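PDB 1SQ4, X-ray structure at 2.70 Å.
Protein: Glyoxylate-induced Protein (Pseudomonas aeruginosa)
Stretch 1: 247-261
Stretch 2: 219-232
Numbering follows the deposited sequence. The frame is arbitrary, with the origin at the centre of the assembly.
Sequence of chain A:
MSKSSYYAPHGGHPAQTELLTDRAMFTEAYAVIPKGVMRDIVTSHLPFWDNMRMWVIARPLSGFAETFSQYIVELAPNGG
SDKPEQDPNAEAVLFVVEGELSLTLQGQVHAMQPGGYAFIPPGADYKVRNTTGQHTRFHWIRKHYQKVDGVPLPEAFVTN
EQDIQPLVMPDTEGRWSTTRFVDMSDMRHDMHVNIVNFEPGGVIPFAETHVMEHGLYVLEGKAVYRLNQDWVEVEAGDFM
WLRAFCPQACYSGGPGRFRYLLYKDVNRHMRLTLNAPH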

# COMPACT_ATOMS: atom_id res chain seq x y z
N PRO A 247 -20.06 0.18 1.10
CA PRO A 247 -20.79 1.07 0.19
C PRO A 247 -21.02 0.44 -1.19
O PRO A 247 -20.18 -0.30 -1.70
CB PRO A 247 -19.89 2.30 0.12
CG PRO A 247 -19.22 2.29 1.46
CD PRO A 247 -18.86 0.84 1.63
N GLN A 248 -22.17 0.73 -1.79
CA GLN A 248 -22.52 0.20 -3.10
C GLN A 248 -23.09 1.25 -4.02
O GLN A 248 -24.15 1.83 -3.75
CB GLN A 248 -23.55 -0.91 -2.95
CG GLN A 248 -23.22 -1.96 -1.92
CD GLN A 248 -24.26 -3.06 -1.90
OE1 GLN A 248 -24.50 -3.69 -2.93
NE2 GLN A 248 -24.88 -3.29 -0.76
N ALA A 249 -22.41 1.50 -5.13
CA ALA A 249 -22.86 2.47 -6.11
C ALA A 249 -22.85 1.77 -7.44
O ALA A 249 -21.98 0.94 -7.71
CB ALA A 249 -21.93 3.66 -6.14
N CYS A 250 -23.80 2.11 -8.29
CA CYS A 250 -23.85 1.44 -9.57
C CYS A 250 -23.86 2.40 -10.74
O CYS A 250 -24.41 3.49 -10.65
CB CYS A 250 -25.07 0.53 -9.62
SG CYS A 250 -25.15 -0.40 -11.15
N TYR A 251 -23.26 1.99 -11.84
CA TYR A 251 -23.21 2.82 -13.02
C TYR A 251 -23.55 1.93 -14.21
O TYR A 251 -22.68 1.55 -14.98
CB TYR A 251 -21.80 3.40 -13.20
CG TYR A 251 -21.74 4.78 -13.81
CD1 TYR A 251 -21.65 5.93 -13.00
CD2 TYR A 251 -21.77 4.95 -15.19
CE1 TYR A 251 -21.59 7.21 -13.56
CE2 TYR A 251 -21.72 6.22 -15.77
CZ TYR A 251 -21.63 7.35 -14.96
OH TYR A 251 -21.62 8.61 -15.55
N SER A 252 -24.83 1.58 -14.34
CA SER A 252 -25.25 0.72 -15.44
C SER A 252 -25.49 1.55 -16.69
O SER A 252 -26.51 2.25 -16.80
CB SER A 252 -26.54 0.00 -15.07
OG SER A 252 -27.58 0.93 -14.90
N GLY A 253 -24.55 1.48 -17.62
CA GLY A 253 -24.67 2.22 -18.86
C GLY A 253 -24.86 1.32 -20.07
O GLY A 253 -25.06 1.82 -21.18
N GLY A 254 -24.81 0.01 -19.86
CA GLY A 254 -24.97 -0.93 -20.96
C GLY A 254 -26.18 -0.68 -21.84
O GLY A 254 -27.13 -0.02 -21.41
N PRO A 255 -26.18 -1.18 -23.09
CA PRO A 255 -27.32 -0.96 -23.97
C PRO A 255 -28.59 -1.65 -23.46
O PRO A 255 -29.70 -1.13 -23.62
CB PRO A 255 -26.84 -1.52 -25.31
CG PRO A 255 -25.93 -2.63 -24.89
CD PRO A 255 -25.17 -2.03 -23.73
N GLY A 256 -28.43 -2.81 -22.83
CA GLY A 256 -29.58 -3.54 -22.32
C GLY A 256 -29.84 -3.39 -20.83
O GLY A 256 -29.39 -2.43 -20.19
N ARG A 257 -30.59 -4.32 -20.25
CA ARG A 257 -30.89 -4.25 -18.83
C ARG A 257 -29.76 -4.92 -18.04
O ARG A 257 -29.16 -5.89 -18.51
CB ARG A 257 -32.23 -4.92 -18.54
CG ARG A 257 -32.88 -4.45 -17.25
CD ARG A 257 -34.38 -4.71 -17.21
NE ARG A 257 -34.69 -6.12 -17.40
CZ ARG A 257 -35.62 -6.79 -16.72
NH1 ARG A 257 -36.36 -6.17 -15.81
NH2 ARG A 257 -35.80 -8.08 -16.96
N PHE A 258 -29.45 -4.39 -16.86
CA PHE A 258 -28.39 -4.95 -16.01
C PHE A 258 -29.05 -5.45 -14.74
O PHE A 258 -29.67 -4.67 -14.03
CB PHE A 258 -27.37 -3.87 -15.65
CG PHE A 258 -26.40 -4.30 -14.59
CD1 PHE A 258 -25.47 -5.30 -14.85
CD2 PHE A 258 -26.41 -3.70 -13.34
CE1 PHE A 258 -24.57 -5.71 -13.86
CE2 PHE A 258 -25.51 -4.10 -12.35
CZ PHE A 258 -24.59 -5.11 -12.61
N ARG A 259 -28.93 -6.73 -14.44
CA ARG A 259 -29.59 -7.22 -13.24
C ARG A 259 -28.89 -8.38 -12.56
O ARG A 259 -28.19 -9.15 -13.20
CB ARG A 259 -31.06 -7.55 -13.57
CG ARG A 259 -31.28 -8.42 -14.81
CD ARG A 259 -32.71 -8.30 -15.38
NE ARG A 259 -33.76 -8.56 -14.40
CZ ARG A 259 -34.62 -9.57 -14.47
NH1 ARG A 259 -34.56 -10.43 -15.47
NH2 ARG A 259 -35.54 -9.74 -13.52
N TYR A 260 -29.07 -8.49 -11.25
CA TYR A 260 -28.42 -9.57 -10.55
C TYR A 260 -29.25 -10.20 -9.47
O TYR A 260 -30.07 -9.55 -8.84
CB TYR A 260 -27.09 -9.12 -9.97
CG TYR A 260 -27.16 -7.88 -9.12
CD1 TYR A 260 -26.62 -6.67 -9.58
CD2 TYR A 260 -27.70 -7.91 -7.83
CE1 TYR A 260 -26.61 -5.54 -8.79
CE2 TYR A 260 -27.70 -6.77 -7.03
CZ TYR A 260 -27.15 -5.59 -7.51
OH TYR A 260 -27.10 -4.46 -6.73
N LEU A 261 -29.01 -11.48 -9.28
CA LEU A 261 -29.69 -12.25 -8.26
C LEU A 261 -29.04 -11.88 -6.93
O LEU A 261 -27.82 -11.80 -6.84
CB LEU A 261 -29.49 -13.74 -8.56
CG LEU A 261 -30.00 -14.74 -7.54
CD1 LEU A 261 -31.52 -14.83 -7.61
CD2 LEU A 261 -29.37 -16.09 -7.83
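Stretch 2, residues 219-232: LEGKAVYRLNQDWV

Stretch 2 runs back along stretch 1 as an antiparallel partner, meeting it in two places separated by a loop. Strand 222-227 lies beside strand 248-251, their axes 4.5 Å apart at closest and their N-to-C directions at 166°. The register descends in one line from Gln-248 opposite Leu-227 to Tyr-251 opposite Val-224; farther on, Arg-259 pairs with Glu-220.

The backbones knit the first region together. Arg-226 N donates to Ala-249 O at 2.6 Å, and Ala-249 N returns a bond to Arg-226 O at 3.0 Å. Two residues farther along, Val-224 N reaches Tyr-251 O at 3.2 Å, while the bond from Tyr-251 N to Val-224 O, 2.8 Å long, is bent and weak. Where the strand ends, Asn-228, in a left-handed conformation (phi 45°, psi 80°), still gives its N to Pro-247 O at 3.0 Å.

Side chains alternate between the two faces of this sheet. On the face of Ala-249 and Tyr-251, Ala-249 CB lies 3.4 Å from Arg-226 CB, and since the side chain ends there, it leaves room over it for the ring of Trp-231. Trp-231, whose strand is bonded to the far edge of 222-227, extends its large ring back across that strand: its CH2 comes 4.2 Å from Ala-249 CB and its CZ3 3.8 Å from Tyr-251 CB, so the indole fills the space over the short alanine.

On the other face, Tyr-225 spans the gap between the two parts of stretch 1. Its ring passes Cys-250, with CD1 3.8 Å from SG, and its hydroxyl sits in a polar relay: Tyr-260 OH donates to Tyr-225 OH at 2.8 Å, and Tyr-225 OH donates to Gln-248 OE1 at 3.0 Å. A buried tyrosine suits this place because its ring packs against apolar neighbours while its hydroxyl both gives and accepts a hydrogen bond.

Ala-223 is the bump that fits the flat surface of Phe-258: its CB stands 3.6 Å from the ring centroid, almost on the ring normal. The same CB lies 3.6 Å from Ser-252 CA, leaving the methyl snug between ring and backbone.

At Gly-221 the chains come especially close, with CA atoms of Gly-221 and Phe-258 4.1 Å apart. A CB there would clash with Arg-257 O and Phe-258 CA, and the backbone angles themselves call for glycine. Beyond it the ladder resumes: Arg-259 N bonds to Glu-220 O at 2.8 Å, and Arg-259 O accepts from Leu-219 N at 2.8 Å and Glu-220 N at 3.2 Å.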

# COMPACT_ATOMS: atom_id res chain seq x y z
N LEU A 219 -26.96 -11.70 -13.36
CA LEU A 219 -27.67 -12.57 -14.28
C LEU A 219 -27.61 -12.05 -15.71
O LEU A 219 -27.56 -12.84 -16.66
CB LEU A 219 -29.14 -12.71 -13.87
CG LEU A 219 -29.46 -13.59 -12.66
CD1 LEU A 219 -30.96 -13.68 -12.46
CD2 LEU A 219 -28.87 -14.98 -12.87
N GLU A 220 -27.61 -10.74 -15.87
CA GLU A 220 -27.60 -10.16 -17.19
C GLU A 220 -27.06 -8.76 -17.22
O GLU A 220 -27.26 -7.98 -16.29
CB GLU A 220 -29.02 -10.15 -17.73
CG GLU A 220 -29.23 -9.33 -18.96
CD GLU A 220 -30.69 -9.25 -19.33
OE1 GLU A 220 -31.50 -9.00 -18.41
OE2 GLU A 220 -31.02 -9.43 -20.52
N GLY A 221 -26.37 -8.43 -18.31
CA GLY A 221 -25.83 -7.10 -18.46
C GLY A 221 -24.41 -6.89 -18.00
O GLY A 221 -23.69 -7.82 -17.63
N LYS A 222 -24.01 -5.64 -18.04
CA LYS A 222 -22.68 -5.22 -17.64
C LYS A 222 -22.85 -3.86 -16.99
O LYS A 222 -23.84 -3.16 -17.23
CB LYS A 222 -21.76 -5.12 -18.87
CG LYS A 222 -21.64 -6.42 -19.68
CD LYS A 222 -20.27 -6.61 -20.37
CE LYS A 222 -20.01 -5.62 -21.52
NZ LYS A 222 -19.77 -4.21 -21.06
N ALA A 223 -21.89 -3.48 -16.16
CA ALA A 223 -21.96 -2.18 -15.51
C ALA A 223 -20.69 -1.90 -14.74
O ALA A 223 -19.84 -2.78 -14.57
CB ALA A 223 -23.16 -2.13 -14.58
N VAL A 224 -20.53 -0.66 -14.32
CA VAL A 224 -19.38 -0.27 -13.53
C VAL A 224 -19.97 -0.12 -12.14
O VAL A 224 -20.72 0.81 -11.87
CB VAL A 224 -18.79 1.07 -14.00
CG1 VAL A 224 -17.56 1.44 -13.15
CG2 VAL A 224 -18.40 0.98 -15.46
N TYR A 225 -19.64 -1.07 -11.27
CA TYR A 225 -20.16 -1.08 -9.92
C TYR A 225 -19.09 -0.55 -8.99
O TYR A 225 -17.91 -0.79 -9.18
CB TYR A 225 -20.51 -2.50 -9.50
CG TYR A 225 -21.65 -2.63 -8.51
CD1 TYR A 225 -22.97 -2.56 -8.94
CD2 TYR A 225 -21.40 -2.89 -7.16
CE1 TYR A 225 -24.02 -2.75 -8.05
CE2 TYR A 225 -22.45 -3.08 -6.26
CZ TYR A 225 -23.76 -3.01 -6.72
OH TYR A 225 -24.80 -3.22 -5.86
N ARG A 226 -19.53 0.17 -7.98
CA ARG A 226 -18.62 0.73 -7.01
C ARG A 226 -18.73 -0.04 -5.70
O ARG A 226 -19.76 0.00 -5.04
CB ARG A 226 -18.99 2.20 -6.81
CG ARG A 226 -18.24 2.92 -5.71
CD ARG A 226 -16.82 3.17 -6.12
NE ARG A 226 -16.14 4.09 -5.21
CZ ARG A 226 -16.39 5.39 -5.12
NH1 ARG A 226 -17.33 5.95 -5.88
NH2 ARG A 226 -15.69 6.14 -4.27
N LEU A 227 -17.69 -0.77 -5.33
CA LEU A 227 -17.69 -1.52 -4.08
C LEU A 227 -16.68 -0.84 -3.16
O LEU A 227 -15.48 -0.93 -3.36
CB LEU A 227 -17.27 -2.97 -4.31
CG LEU A 227 -18.17 -3.78 -5.26
CD1 LEU A 227 -17.40 -4.96 -5.84
CD2 LEU A 227 -19.42 -4.24 -4.53
N ASN A 228 -17.19 -0.12 -2.16
CA ASN A 228 -16.33 0.58 -1.22
C ASN A 228 -15.15 1.34 -1.83
O ASN A 228 -14.03 0.85 -1.83
CB ASN A 228 -15.80 -0.43 -0.19
CG ASN A 228 -14.84 0.20 0.80
OD1 ASN A 228 -15.14 1.24 1.38
ND2 ASN A 228 -13.70 -0.44 1.01
N GLN A 229 -15.39 2.53 -2.36
CA GLN A 229 -14.27 3.31 -2.91
C GLN A 229 -13.58 2.71 -4.13
O GLN A 229 -12.61 3.27 -4.65
CB GLN A 229 -13.22 3.54 -1.81
CG GLN A 229 -13.70 4.41 -0.68
CD GLN A 229 -13.95 5.83 -1.13
OE1 GLN A 229 -13.00 6.63 -1.25
NE2 GLN A 229 -15.21 6.15 -1.43
N ASP A 230 -14.06 1.56 -4.61
CA ASP A 230 -13.45 0.91 -5.76
C ASP A 230 -14.43 0.60 -6.89
O ASP A 230 -15.36 -0.17 -6.70
CB ASP A 230 -12.77 -0.39 -5.33
CG ASP A 230 -11.50 -0.16 -4.54
OD1 ASP A 230 -11.07 -1.08 -3.81
OD2 ASP A 230 -10.92 0.94 -4.64
N TRP A 231 -14.21 1.20 -8.05
CA TRP A 231 -15.09 0.92 -9.18
C TRP A 231 -14.57 -0.31 -9.93
O TRP A 231 -13.37 -0.42 -10.22
CB TRP A 231 -15.13 2.10 -10.14
CG TRP A 231 -15.82 3.33 -9.61
CD1 TRP A 231 -15.23 4.41 -9.02
CD2 TRP A 231 -17.22 3.64 -9.68
NE1 TRP A 231 -16.17 5.37 -8.73
CE2 TRP A 231 -17.40 4.92 -9.12
CE3 TRP A 231 -18.34 2.95 -10.17
CZ2 TRP A 231 -18.65 5.53 -9.03
CZ3 TRP A 231 -19.58 3.55 -10.08
CH2 TRP A 231 -19.73 4.83 -9.52
N VAL A 232 -15.47 -1.25 -10.22
CA VAL A 232 -15.08 -2.45 -10.94
C VAL A 232 -16.13 -2.82 -12.00
O VAL A 232 -17.33 -2.75 -11.76
CB VAL A 232 -14.84 -3.66 -9.97
CG1 VAL A 232 -13.68 -3.34 -9.03
CG2 VAL A 232 -16.08 -3.97 -9.16